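Local atomic coordinates of hypothetical protein TT1465 (PDB entry 1WEK), a protein that is of unknown function but adopts a Rossmann-like alpha/beta fold of the SLOG clan and forms an assembly of six chains. Residues A[19-24]-A[120-125]; A[41-46]-A[133-138]; A[76-81]-A[104-109]; A[84-89]-A[109-114]; A[96-101]-A[114-119]. All coordinates share one frame; numbering follows the deposited sequence.

Interaction 1. Residues A[19-24]-A[120-125]; sequences FRILAE and YFFVRK
Ile21 drives its branched side chain between the rings of Tyr120 and Phe122, joining two helices that lie on one face of the Rossmann-like sheet. Their short segments run nearly parallel, at 18°, with axes 10.3 Å apart, a spacing that medium-sized apolar side chains can bridge. The tight part belongs to Ile21. Its CG1 comes within 3.4 Å of Tyr120 CE1, and CD1, at the end of the same branch, lies over that ring's face, displaced from the centre. With CG1 beside the backbone N (chi1 -64°), CG2 is left anti to it and meets the edge of Phe122, 3.6 Å from CE1. A beta-branched residue suits this place because its two arms can serve two rings at once. Val123 closes the apolar patch, its CG2 4.1 Å from Ile21 CG2, while Phe25 of the first helix packs on both Phe122 and Val123.

Toward Arg20 the contact is looser and more polar. Arg20 is partly exposed; its CD approaches the Tyr120 ring obliquely, and its guanidinium stands steeply to that ring, the planes 74° apart. Its NH1 makes no more than a long ion pair with Glu24 OE1, and long, weak pairs also run to Glu101 of the same chain and to Glu27 of a second subunit. Buried Glu24 works along this boundary: its OE1 accepts a hydrogen bond from the backbone N of Arg119, just ahead of Tyr120, which occupies the N-cap position. Beyond CG its chain is extended, which carries OE2 to the edge of the Tyr120 ring, 3.6 Å from CD1.

Interaction 2. Residues A[41-46]-A[133-138]; sequences SVFGSA and VGFVFL. With PO4 (phosphate ion), chain G.
Phe43 and Phe137 project side by side from neighbouring strands, their rings only 7° from parallel but slid apart, with centroids 4.6 Å apart. In both residues CG is anti to the carbonyl carbon (chi1 -47° and -63°), and this shared torsion turns the two rings the same way. Phe43 CD1 lies over the Phe137 face, 3.2 Å from CE2, while Phe43 also meets Phe135 edge to edge. Flat aromatic groups suit this face, which helix 142-156 covers, its Glu147 lying on both Phe43 and Phe137. Ser41, small enough to sit against the Phe135 ring, sends its hydroxyl to Phe128 O, satisfying a buried polar atom.

Val42 and Val136 point to the other face, toward helix 53-68; Val42 CG1 reaches Leu138 CD1 at 3.9 Å. Backbone hydrogen bonds of a parallel pair join the strands, ending with Leu138 N to Phe43 O. Past the strand end, beyond Gly44, the backbone N of Ala46 donates an almost straight bond of 2.9 Å to O2 of a phosphate, probably from the crystallisation liquor. Gly141 N, Gly143 N and Thr144 OG1 also hold it. The carboxyl ends of central parallel strands are where Rossmann-like folds commonly bind anions.

Interaction 3. Residues A[76-81]-A[104-109]; sequences GGPGVM and HEQKPN
Asn109 grips two successive glycine carbonyls, one with its backbone and one with its side chain. Its N donates to Gly76 O at 3.0 Å, and its ND2 donates to Gly77 O at 3.1 Å. The side-chain bond is practically straight, 177° at the hydrogen, and the acceptor lies in the plane of the Asn109 amide. With CG set between the backbone N and the carbonyl carbon (chi1 71°), the amide folds back over its own backbone, so both donors face the same turn. Pro108 CA adds a weaker C-H contact to Gly76 O, and Gln106 CB touches Pro78 CG at 4.0 Å, though the amide end of Gln106 is doubtfully placed.

The next shell fixes these groups. Tyr111 N on OD1 and Asn85 OD1 on ND2 help to fix the rotation of the Asn109 amide, and Gly76 N is bonded to Thr74 OG1. Glycine suits both carbonyl positions: Gly76 has a positive phi of 67°, and a CB on Gly77 would strike Pro78 CD. Met81, a selenomethionine in the model, turns its side chain to about 5 Å from the bound phosphate.

The glycine-rich turn leads from strand 71-74 into helix 79-90, while segment 104-109 belongs to the loop joining strands 95-100 and 114-118.

Interaction 4. Residues A[84-89]-A[109-114]; sequences VNRGAY and NPYQTH
Asn85 OD1 is gripped twice, by Asn109 ND2 across the contact and by Thr74 OG1 at the end of strand 71-74. The bond from Asn109 ND2 measures 2.9 Å, and the donor sits above the Asn85 carbonyl plane, 35° out of it. Helix 79-90 is the helix of a beta-alpha-beta unit between strands 71-74 and 95-100, and Asn85 serves it from the buried side: its ND2 donates to Ser95 OG and Val96 O, so one short amide satisfies both its polar ends against the sheet.

An Asx turn, with Tyr111 N bonded to Asn109 OD1 at 2.8 Å, then brings the Tyr111 ring against the helix. There the ring is sandwiched. Pro110 CD lies over one face, 3.8 Å above the plane, and Arg86 CG lies over the centre of the opposite face, 3.5 Å from the centroid. Arginine suits this place because its extended chain, with CG anti to the backbone N (chi1 -168°), runs alongside the ring with methylenes on the aromatic face and its charge farther out, where NE pairs with Glu90.

Tyr89, more exposed, lays a ring face against the loop backbone, with Tyr111 CA over it, 4.2 Å from the centroid. Its CD2 meets the edge of the Tyr111 ring. At the outer end the Arg86 guanidinium lies only 7° from the Tyr111 ring plane, and Tyr111 OH hangs 3.3 Å above one guanidinium face.

Interaction 5. Residues A[96-101]-A[114-119]; sequences VGLNIE and HALSLR
Glu101 and Arg119 meet just past the ends of two neighbouring parallel strands, and with Leu118 they bury the most surface here. Strand 114-118 is the outermost of this Rossmann-like sheet on its side within the chain. The connection from strand 95-100 is a loop without a helix, a departure from the usual beta-alpha-beta crossover.

Leu118 and Leu116 supply the apolar half. They point to the same face as Leu98, toward helices 17-34 and 121-130: Leu118 CD1 comes to 4.2 Å from Leu98 CB, and Leu116 CD1 to 4.1 Å from Leu98 CD2. Leucine suits this buried side, whereas Ala115 and Ser117, both exposed, turn to the opposite face, where the buried Asn99 has its OD1 bonded by Gln112 NE2.

Between the strands the backbone ladder is regular except at Asn99, whose N reaches Leu116 O at 2.8 Å through a weak, bent bond of 124° at the hydrogen. The ladder is straight again from Leu118 N to Asn99 O, and Glu101 N closes it on Leu118 O at 2.9 Å.

Beyond that last rung charge takes over. Lys159 of a third subunit donates to the carbonyl oxygens of both Glu101 and Arg119, tying the two strand ends to the assembly. Arg119 bends at chi2 (-73°) and chi3, curling its guanidinium back to the glutamate. The carboxylate and guanidinium planes are 89° apart, so this is no flat two-pronged pairing: the salt bridge runs from Glu101 OE1 to Arg119 NH1 at 2.6 Å.

In the fold
Interaction 2 is the buried centre, a parallel strand pair with aromatic rings on one face and valines on the other; interaction 5 repeats the parallel ladder at the sheet margin, where it ends in charge and meets a third subunit. Interaction 1 packs helices over that margin, and the two are joined directly by Arg124 NH1 to Leu98 O. Interactions 3 and 4, both partly buried, share Asn109 and hold one loop to helix 79-90 and to the glycine turn that precedes it, the first chiefly by carbonyl bonds, the second by amide bonding and ring packing. Interaction 3 also touches interaction 2, through Ser45 O and Val80 N, near the phosphate.

Interaction 1. Residues A[19-24]-A[120-125]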
# COMPACT_ATOMS: atom_id res chain seq x y z
N PHE A 19 1.84 6.33 -6.28
CA PHE A 19 3.07 5.87 -5.67
C PHE A 19 3.92 7.10 -5.35
O PHE A 19 4.35 7.29 -4.22
CB PHE A 19 3.84 4.94 -6.62
CG PHE A 19 3.24 3.58 -6.76
CD1 PHE A 19 3.06 2.76 -5.64
CD2 PHE A 19 2.89 3.08 -8.01
CE1 PHE A 19 2.54 1.47 -5.76
CE2 PHE A 19 2.37 1.79 -8.14
CZ PHE A 19 2.19 0.98 -7.02
N ARG A 20 4.11 7.95 -6.35
CA ARG A 20 4.90 9.16 -6.16
C ARG A 20 4.22 10.12 -5.17
O ARG A 20 4.87 10.65 -4.26
CB ARG A 20 5.12 9.86 -7.50
CG ARG A 20 6.05 11.05 -7.43
CD ARG A 20 5.88 11.89 -8.68
NE ARG A 20 6.84 11.56 -9.74
CZ ARG A 20 8.05 12.10 -9.82
NH1 ARG A 20 8.46 12.99 -8.92
NH2 ARG A 20 8.85 11.76 -10.82
N ILE A 21 2.93 10.35 -5.36
CA ILE A 21 2.17 11.23 -4.48
C ILE A 21 2.30 10.79 -3.03
O ILE A 21 2.52 11.62 -2.15
CB ILE A 21 0.69 11.23 -4.87
CG1 ILE A 21 0.54 11.83 -6.28
CG2 ILE A 21 -0.13 12.02 -3.84
CD1 ILE A 21 -0.81 11.59 -6.90
N LEU A 22 2.16 9.48 -2.78
CA LEU A 22 2.27 8.93 -1.44
C LEU A 22 3.69 9.12 -0.88
O LEU A 22 3.86 9.44 0.30
CB LEU A 22 1.93 7.43 -1.44
CG LEU A 22 0.43 7.13 -1.41
CD1 LEU A 22 0.18 5.63 -1.48
CD2 LEU A 22 -0.17 7.72 -0.15
N ALA A 23 4.68 8.88 -1.73
CA ALA A 23 6.08 9.02 -1.36
C ALA A 23 6.35 10.46 -0.91
O ALA A 23 7.07 10.68 0.05
CB ALA A 23 6.98 8.66 -2.55
N GLU A 24 5.76 11.42 -1.62
CA GLU A 24 5.96 12.83 -1.28
C GLU A 24 5.29 13.20 0.04
O GLU A 24 5.86 13.95 0.82
CB GLU A 24 5.47 13.72 -2.43
CG GLU A 24 6.32 13.60 -3.70
CD GLU A 24 5.84 14.50 -4.83
OE1 GLU A 24 6.52 14.55 -5.89
OE2 GLU A 24 4.80 15.17 -4.68
N TYR A 120 3.79 17.87 -7.10
CA TYR A 120 2.41 18.30 -6.94
C TYR A 120 2.06 19.45 -6.02
O TYR A 120 2.40 19.44 -4.84
CB TYR A 120 1.59 17.08 -6.52
CG TYR A 120 1.65 15.98 -7.54
CD1 TYR A 120 2.44 14.84 -7.33
CD2 TYR A 120 0.93 16.09 -8.74
CE1 TYR A 120 2.49 13.82 -8.29
CE2 TYR A 120 0.99 15.08 -9.70
CZ TYR A 120 1.75 13.95 -9.46
OH TYR A 120 1.72 12.93 -10.39
N PHE A 121 1.37 20.44 -6.57
CA PHE A 121 0.96 21.60 -5.78
C PHE A 121 0.16 21.17 -4.55
O PHE A 121 0.41 21.66 -3.45
CB PHE A 121 0.10 22.56 -6.62
CG PHE A 121 0.90 23.57 -7.41
CD1 PHE A 121 1.03 23.46 -8.79
CD2 PHE A 121 1.54 24.62 -6.78
CE1 PHE A 121 1.78 24.37 -9.52
CE2 PHE A 121 2.29 25.55 -7.50
CZ PHE A 121 2.41 25.43 -8.88
N PHE A 122 -0.80 20.25 -4.72
CA PHE A 122 -1.61 19.84 -3.58
C PHE A 122 -0.78 19.24 -2.43
O PHE A 122 -1.03 19.55 -1.27
CB PHE A 122 -2.76 18.90 -4.01
CG PHE A 122 -2.33 17.54 -4.51
CD1 PHE A 122 -2.06 16.51 -3.62
CD2 PHE A 122 -2.27 17.27 -5.88
CE1 PHE A 122 -1.75 15.22 -4.08
CE2 PHE A 122 -1.96 16.00 -6.35
CZ PHE A 122 -1.70 14.97 -5.45
N VAL A 123 0.22 18.41 -2.72
CA VAL A 123 1.04 17.86 -1.63
C VAL A 123 1.73 19.03 -0.91
O VAL A 123 1.71 19.12 0.31
CB VAL A 123 2.13 16.91 -2.15
CG1 VAL A 123 3.02 16.46 -0.98
CG2 VAL A 123 1.48 15.69 -2.82
N ARG A 124 2.32 19.93 -1.68
CA ARG A 124 3.00 21.09 -1.13
C ARG A 124 2.07 21.95 -0.25
O ARG A 124 2.47 22.40 0.83
CB ARG A 124 3.57 21.91 -2.28
CG ARG A 124 4.03 23.28 -1.92
CD ARG A 124 4.91 23.83 -3.01
NE ARG A 124 4.43 25.10 -3.52
CZ ARG A 124 5.21 26.03 -4.03
NH1 ARG A 124 6.52 25.85 -4.09
NH2 ARG A 124 4.69 27.15 -4.51
N LYS A 125 0.83 22.14 -0.70
CA LYS A 125 -0.16 22.93 0.05
C LYS A 125 -0.50 22.27 1.38
O LYS A 125 -0.78 22.97 2.36
CB LYS A 125 -1.46 23.08 -0.73
CG LYS A 125 -1.37 23.76 -2.09
CD LYS A 125 -1.73 25.24 -1.99
CE LYS A 125 -2.27 25.75 -3.32
NZ LYS A 125 -3.45 24.94 -3.75

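Interaction 2. Residues A[41-46]-A[133-138]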
# COMPACT_ATOMS: atom_id res chain seq x y z
N SER A 41 4.48 29.49 8.00
CA SER A 41 4.43 29.46 6.55
C SER A 41 4.42 30.89 6.06
O SER A 41 3.66 31.72 6.56
CB SER A 41 3.20 28.72 6.07
OG SER A 41 3.41 27.33 6.24
N VAL A 42 5.29 31.18 5.09
CA VAL A 42 5.43 32.53 4.56
C VAL A 42 5.33 32.54 3.04
O VAL A 42 5.91 31.71 2.36
CB VAL A 42 6.77 33.13 5.02
CG1 VAL A 42 6.87 34.60 4.64
CG2 VAL A 42 6.91 32.95 6.52
N PHE A 43 4.59 33.50 2.50
CA PHE A 43 4.39 33.58 1.07
C PHE A 43 4.63 34.97 0.48
O PHE A 43 4.39 35.99 1.13
CB PHE A 43 2.96 33.14 0.73
CG PHE A 43 2.55 31.88 1.41
CD1 PHE A 43 2.04 31.91 2.70
CD2 PHE A 43 2.71 30.65 0.77
CE1 PHE A 43 1.69 30.74 3.35
CE2 PHE A 43 2.37 29.47 1.41
CZ PHE A 43 1.86 29.51 2.71
N GLY A 44 5.10 34.99 -0.76
CA GLY A 44 5.35 36.26 -1.42
C GLY A 44 5.72 36.04 -2.87
O GLY A 44 6.01 34.91 -3.27
N SER A 45 5.70 37.12 -3.64
CA SER A 45 6.02 37.10 -5.06
C SER A 45 7.35 36.46 -5.44
O SER A 45 8.40 36.77 -4.87
CB SER A 45 6.03 38.53 -5.60
OG SER A 45 6.61 38.61 -6.90
N ALA A 46 7.29 35.60 -6.45
CA ALA A 46 8.49 34.95 -6.97
C ALA A 46 9.21 35.89 -7.95
O ALA A 46 10.30 35.56 -8.44
CB ALA A 46 8.11 33.68 -7.70
N VAL A 133 1.93 27.27 12.55
CA VAL A 133 1.42 27.96 13.72
C VAL A 133 1.01 29.36 13.27
O VAL A 133 0.60 30.19 14.08
CB VAL A 133 2.49 28.08 14.85
CG1 VAL A 133 2.87 26.70 15.37
CG2 VAL A 133 3.72 28.79 14.31
N GLY A 134 1.14 29.60 11.97
CA GLY A 134 0.79 30.91 11.41
C GLY A 134 1.08 31.02 9.92
O GLY A 134 1.80 30.20 9.36
N PHE A 135 0.51 32.04 9.27
CA PHE A 135 0.69 32.28 7.84
C PHE A 135 0.87 33.78 7.58
O PHE A 135 0.08 34.60 8.05
CB PHE A 135 -0.53 31.81 7.03
CG PHE A 135 -0.91 30.40 7.28
CD1 PHE A 135 -1.73 30.06 8.36
CD2 PHE A 135 -0.40 29.38 6.48
CE1 PHE A 135 -2.03 28.74 8.64
CE2 PHE A 135 -0.69 28.04 6.75
CZ PHE A 135 -1.51 27.72 7.83
N VAL A 136 1.91 34.12 6.81
CA VAL A 136 2.18 35.50 6.46
C VAL A 136 2.17 35.65 4.93
O VAL A 136 2.93 34.99 4.21
CB VAL A 136 3.56 35.97 6.99
CG1 VAL A 136 3.68 37.49 6.85
CG2 VAL A 136 3.72 35.56 8.47
N PHE A 137 1.32 36.53 4.42
CA PHE A 137 1.26 36.75 2.98
C PHE A 137 1.83 38.11 2.57
O PHE A 137 1.29 39.16 2.92
CB PHE A 137 -0.18 36.57 2.50
CG PHE A 137 -0.71 35.17 2.72
CD1 PHE A 137 -1.23 34.80 3.95
CD2 PHE A 137 -0.56 34.21 1.74
CE1 PHE A 137 -1.59 33.47 4.21
CE2 PHE A 137 -0.93 32.86 1.98
CZ PHE A 137 -1.44 32.50 3.23
N LEU A 138 2.96 38.09 1.85
CA LEU A 138 3.58 39.33 1.38
C LEU A 138 3.12 39.58 -0.05
O LEU A 138 2.54 38.69 -0.68
CB LEU A 138 5.11 39.20 1.44
CG LEU A 138 5.73 39.17 2.84
CD1 LEU A 138 6.81 38.09 2.95
CD2 LEU A 138 6.31 40.54 3.15
P PO4 G . 3.52 34.05 -7.11
O1 PO4 G . 2.75 34.81 -6.10
O2 PO4 G . 4.73 34.82 -7.51
O3 PO4 G . 2.67 33.81 -8.30
O4 PO4 G . 3.95 32.74 -6.53

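Interaction 3. Residues A[76-81]-A[104-109]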
# COMPACT_ATOMS: atom_id res chain seq x y z
N GLY A 76 10.44 27.74 -1.43
CA GLY A 76 11.81 27.58 -1.91
C GLY A 76 12.19 28.30 -3.19
O GLY A 76 13.31 28.15 -3.66
N GLY A 77 11.26 29.08 -3.75
CA GLY A 77 11.54 29.79 -4.99
C GLY A 77 12.29 31.11 -4.87
O GLY A 77 12.90 31.37 -3.83
N PRO A 78 12.28 31.94 -5.93
CA PRO A 78 12.93 33.26 -6.04
C PRO A 78 12.09 34.34 -5.35
O PRO A 78 11.14 34.03 -4.64
CB PRO A 78 12.98 33.52 -7.55
CG PRO A 78 12.77 32.18 -8.17
CD PRO A 78 11.80 31.51 -7.26
N GLY A 79 12.47 35.60 -5.59
CA GLY A 79 11.75 36.74 -5.04
C GLY A 79 11.62 36.80 -3.53
O GLY A 79 12.59 36.59 -2.80
N VAL A 80 10.41 37.09 -3.07
CA VAL A 80 10.14 37.21 -1.65
C VAL A 80 10.40 35.92 -0.89
O VAL A 80 10.74 35.96 0.30
CB VAL A 80 8.70 37.67 -1.39
CG1 VAL A 80 8.49 37.86 0.11
CG2 VAL A 80 8.43 38.97 -2.11
N MSE A 81 10.22 34.78 -1.54
CA MSE A 81 10.45 33.53 -0.85
C MSE A 81 11.93 33.47 -0.54
O MSE A 81 12.33 33.21 0.59
CB MSE A 81 9.99 32.34 -1.69
CG MSE A 81 8.47 32.32 -1.94
SE MSE A 81 7.93 30.98 -3.26
CE MSE A 81 8.27 32.03 -4.85
N HIS A 104 8.65 25.16 -16.57
CA HIS A 104 9.65 26.19 -16.78
C HIS A 104 10.24 26.43 -15.41
O HIS A 104 9.92 27.41 -14.74
CB HIS A 104 9.00 27.46 -17.31
CG HIS A 104 8.18 27.24 -18.55
ND1 HIS A 104 8.75 26.90 -19.76
CD2 HIS A 104 6.85 27.28 -18.76
CE1 HIS A 104 7.80 26.75 -20.66
NE2 HIS A 104 6.63 26.97 -20.08
N GLU A 105 11.08 25.49 -15.00
CA GLU A 105 11.72 25.52 -13.69
C GLU A 105 12.42 26.79 -13.24
O GLU A 105 13.22 27.38 -13.96
CB GLU A 105 12.71 24.35 -13.57
CG GLU A 105 12.12 23.09 -12.95
CD GLU A 105 11.50 23.36 -11.60
OE1 GLU A 105 10.45 24.04 -11.56
OE2 GLU A 105 12.05 22.90 -10.58
N GLN A 106 12.10 27.19 -12.02
CA GLN A 106 12.73 28.33 -11.38
C GLN A 106 13.73 27.56 -10.52
O GLN A 106 13.43 26.44 -10.11
CB GLN A 106 11.72 29.10 -10.51
CG GLN A 106 10.70 29.93 -11.31
CD GLN A 106 9.64 30.61 -10.43
OE1 GLN A 106 9.96 31.16 -9.38
NE2 GLN A 106 8.38 30.58 -10.88
N LYS A 107 14.90 28.12 -10.26
CA LYS A 107 15.88 27.39 -9.45
C LYS A 107 15.63 27.59 -7.96
O LYS A 107 15.25 28.67 -7.52
CB LYS A 107 17.31 27.85 -9.79
CG LYS A 107 17.56 28.12 -11.27
CD LYS A 107 16.84 29.38 -11.73
CE LYS A 107 17.15 29.71 -13.18
NZ LYS A 107 18.60 29.99 -13.39
N PRO A 108 15.84 26.53 -7.15
CA PRO A 108 15.64 26.60 -5.70
C PRO A 108 16.63 27.60 -5.13
O PRO A 108 17.81 27.57 -5.49
CB PRO A 108 15.95 25.18 -5.22
CG PRO A 108 15.82 24.33 -6.45
CD PRO A 108 16.38 25.21 -7.54
N ASN A 109 16.19 28.50 -4.24
CA ASN A 109 17.13 29.46 -3.69
C ASN A 109 18.17 28.69 -2.85
O ASN A 109 17.99 27.51 -2.55
CB ASN A 109 16.41 30.57 -2.91
CG ASN A 109 15.80 30.11 -1.59
OD1 ASN A 109 16.51 29.68 -0.68
ND2 ASN A 109 14.48 30.25 -1.46

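Interaction 4. Residues A[84-89]-A[109-114]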
# COMPACT_ATOMS: atom_id res chain seq x y z
N VAL A 84 12.83 35.75 2.26
CA VAL A 84 12.37 35.21 3.53
C VAL A 84 13.26 34.07 4.02
O VAL A 84 13.57 34.00 5.20
CB VAL A 84 10.92 34.69 3.46
CG1 VAL A 84 10.56 34.02 4.80
CG2 VAL A 84 9.96 35.84 3.15
N ASN A 85 13.64 33.15 3.13
CA ASN A 85 14.53 32.04 3.50
C ASN A 85 15.90 32.59 3.89
O ASN A 85 16.54 32.10 4.83
CB ASN A 85 14.72 31.07 2.33
CG ASN A 85 13.52 30.19 2.08
OD1 ASN A 85 12.95 30.20 0.99
ND2 ASN A 85 13.14 29.39 3.07
N ARG A 86 16.36 33.59 3.14
CA ARG A 86 17.65 34.21 3.38
C ARG A 86 17.72 34.88 4.74
O ARG A 86 18.69 34.71 5.48
CB ARG A 86 17.96 35.23 2.30
CG ARG A 86 19.41 35.71 2.31
CD ARG A 86 19.66 36.69 1.17
NE ARG A 86 21.06 37.03 1.02
CZ ARG A 86 21.54 37.85 0.08
NH1 ARG A 86 20.70 38.40 -0.79
NH2 ARG A 86 22.84 38.11 0.01
N GLY A 87 16.70 35.66 5.06
CA GLY A 87 16.69 36.34 6.34
C GLY A 87 16.81 35.35 7.47
O GLY A 87 17.54 35.58 8.43
N ALA A 88 16.09 34.24 7.34
CA ALA A 88 16.09 33.20 8.35
C ALA A 88 17.43 32.49 8.37
O ALA A 88 18.08 32.37 9.41
CB ALA A 88 15.00 32.20 8.06
N TYR A 89 17.84 32.03 7.19
CA TYR A 89 19.10 31.33 7.04
C TYR A 89 20.24 32.11 7.67
O TYR A 89 20.95 31.62 8.55
CB TYR A 89 19.42 31.13 5.56
CG TYR A 89 20.52 30.13 5.31
CD1 TYR A 89 20.28 28.76 5.48
CD2 TYR A 89 21.76 30.53 4.83
CE1 TYR A 89 21.25 27.82 5.17
CE2 TYR A 89 22.74 29.59 4.52
CZ TYR A 89 22.47 28.24 4.69
OH TYR A 89 23.41 27.29 4.35
N ASN A 109 16.19 28.50 -4.24
CA ASN A 109 17.13 29.46 -3.69
C ASN A 109 18.17 28.69 -2.85
O ASN A 109 17.99 27.51 -2.55
CB ASN A 109 16.41 30.57 -2.91
CG ASN A 109 15.80 30.11 -1.59
OD1 ASN A 109 16.51 29.68 -0.68
ND2 ASN A 109 14.48 30.25 -1.46
N PRO A 110 19.29 29.34 -2.51
CA PRO A 110 20.29 28.61 -1.72
C PRO A 110 20.20 28.82 -0.22
O PRO A 110 21.17 28.55 0.50
CB PRO A 110 21.62 29.14 -2.27
CG PRO A 110 21.25 30.09 -3.41
CD PRO A 110 19.87 30.56 -3.09
N TYR A 111 19.06 29.28 0.27
CA TYR A 111 18.94 29.55 1.69
C TYR A 111 17.99 28.63 2.42
O TYR A 111 17.22 29.06 3.28
CB TYR A 111 18.52 31.00 1.90
CG TYR A 111 19.38 31.97 1.14
CD1 TYR A 111 18.87 32.70 0.07
CD2 TYR A 111 20.73 32.14 1.47
CE1 TYR A 111 19.66 33.56 -0.66
CE2 TYR A 111 21.54 33.01 0.73
CZ TYR A 111 21.01 33.72 -0.32
OH TYR A 111 21.81 34.59 -1.03
N GLN A 112 18.06 27.34 2.11
CA GLN A 112 17.17 26.39 2.75
C GLN A 112 17.92 25.41 3.66
O GLN A 112 18.81 24.70 3.21
CB GLN A 112 16.39 25.63 1.68
CG GLN A 112 15.61 26.54 0.72
CD GLN A 112 14.99 25.78 -0.45
OE1 GLN A 112 14.92 26.28 -1.58
NE2 GLN A 112 14.54 24.56 -0.18
N THR A 113 17.56 25.38 4.93
CA THR A 113 18.16 24.45 5.88
C THR A 113 17.60 23.05 5.62
O THR A 113 18.21 22.04 5.99
CB THR A 113 17.83 24.87 7.34
OG1 THR A 113 18.70 25.94 7.72
CG2 THR A 113 18.04 23.72 8.30
N HIS A 114 16.44 23.00 4.98
CA HIS A 114 15.77 21.75 4.64
C HIS A 114 15.02 21.98 3.34
O HIS A 114 14.11 22.82 3.29
CB HIS A 114 14.77 21.36 5.73
CG HIS A 114 15.40 21.02 7.04
ND1 HIS A 114 16.00 19.80 7.30
CD2 HIS A 114 15.53 21.74 8.18
CE1 HIS A 114 16.46 19.79 8.53
NE2 HIS A 114 16.19 20.96 9.09

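Interaction 5. Residues A[96-101]-A[114-119]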
# COMPACT_ATOMS: atom_id res chain seq x y z
N VAL A 96 13.00 26.31 5.67
CA VAL A 96 12.47 25.24 4.83
C VAL A 96 11.89 25.70 3.49
O VAL A 96 11.23 26.74 3.39
CB VAL A 96 11.38 24.42 5.58
CG1 VAL A 96 10.87 23.28 4.70
CG2 VAL A 96 11.95 23.86 6.90
N GLY A 97 12.15 24.91 2.46
CA GLY A 97 11.64 25.23 1.15
C GLY A 97 10.86 24.04 0.63
O GLY A 97 11.35 22.91 0.67
N LEU A 98 9.63 24.29 0.19
CA LEU A 98 8.79 23.22 -0.35
C LEU A 98 8.77 23.50 -1.85
O LEU A 98 7.77 23.96 -2.41
CB LEU A 98 7.38 23.30 0.24
CG LEU A 98 7.22 23.23 1.77
CD1 LEU A 98 5.76 23.39 2.15
CD2 LEU A 98 7.75 21.89 2.28
N ASN A 99 9.90 23.23 -2.50
CA ASN A 99 10.08 23.49 -3.92
C ASN A 99 9.14 22.72 -4.82
O ASN A 99 8.93 21.52 -4.67
CB ASN A 99 11.55 23.21 -4.29
CG ASN A 99 12.52 23.85 -3.31
OD1 ASN A 99 12.86 23.25 -2.29
ND2 ASN A 99 12.95 25.07 -3.60
N ILE A 100 8.57 23.43 -5.78
CA ILE A 100 7.63 22.82 -6.70
C ILE A 100 8.29 22.63 -8.07
O ILE A 100 8.93 23.54 -8.58
CB ILE A 100 6.38 23.70 -6.85
CG1 ILE A 100 5.39 23.04 -7.80
CG2 ILE A 100 6.79 25.08 -7.34
CD1 ILE A 100 4.77 21.77 -7.25
N GLU A 101 8.14 21.45 -8.64
CA GLU A 101 8.72 21.17 -9.95
C GLU A 101 7.80 21.67 -11.06
O GLU A 101 6.67 21.19 -11.20
CB GLU A 101 8.96 19.67 -10.09
CG GLU A 101 9.58 19.07 -8.82
CD GLU A 101 10.09 17.66 -9.01
OE1 GLU A 101 11.01 17.46 -9.84
OE2 GLU A 101 9.58 16.74 -8.32
N HIS A 114 16.44 23.00 4.98
CA HIS A 114 15.77 21.75 4.64
C HIS A 114 15.02 21.98 3.34
O HIS A 114 14.11 22.82 3.29
CB HIS A 114 14.77 21.36 5.73
CG HIS A 114 15.40 21.02 7.04
ND1 HIS A 114 16.00 19.80 7.30
CD2 HIS A 114 15.53 21.74 8.18
CE1 HIS A 114 16.46 19.79 8.53
NE2 HIS A 114 16.19 20.96 9.09
N ALA A 115 15.39 21.26 2.29
CA ALA A 115 14.76 21.41 0.99
C ALA A 115 14.04 20.15 0.52
O ALA A 115 14.60 19.05 0.52
CB ALA A 115 15.80 21.83 -0.03
N LEU A 116 12.79 20.31 0.13
CA LEU A 116 12.01 19.20 -0.38
C LEU A 116 11.53 19.58 -1.78
O LEU A 116 11.17 20.73 -2.03
CB LEU A 116 10.81 18.96 0.54
CG LEU A 116 11.10 18.31 1.90
CD1 LEU A 116 9.90 18.42 2.82
CD2 LEU A 116 11.48 16.84 1.67
N SER A 117 11.57 18.63 -2.71
CA SER A 117 11.10 18.91 -4.06
C SER A 117 9.89 18.04 -4.31
O SER A 117 9.94 16.82 -4.18
CB SER A 117 12.20 18.67 -5.12
OG SER A 117 12.95 17.51 -4.84
N LEU A 118 8.80 18.71 -4.67
CA LEU A 118 7.51 18.08 -4.90
C LEU A 118 7.02 18.34 -6.32
O LEU A 118 7.18 19.43 -6.85
CB LEU A 118 6.51 18.68 -3.91
CG LEU A 118 6.94 18.63 -2.44
CD1 LEU A 118 6.17 19.68 -1.62
CD2 LEU A 118 6.71 17.23 -1.90
N ARG A 119 6.41 17.33 -6.93
CA ARG A 119 5.88 17.48 -8.28
C ARG A 119 4.46 18.06 -8.23
O ARG A 119 4.00 18.68 -9.18
CB ARG A 119 5.84 16.11 -8.99
CG ARG A 119 7.16 15.62 -9.58
CD ARG A 119 7.54 16.40 -10.86
NE ARG A 119 8.12 15.56 -11.92
CZ ARG A 119 9.36 15.05 -11.91
NH1 ARG A 119 10.18 15.29 -10.90
NH2 ARG A 119 9.77 14.30 -12.92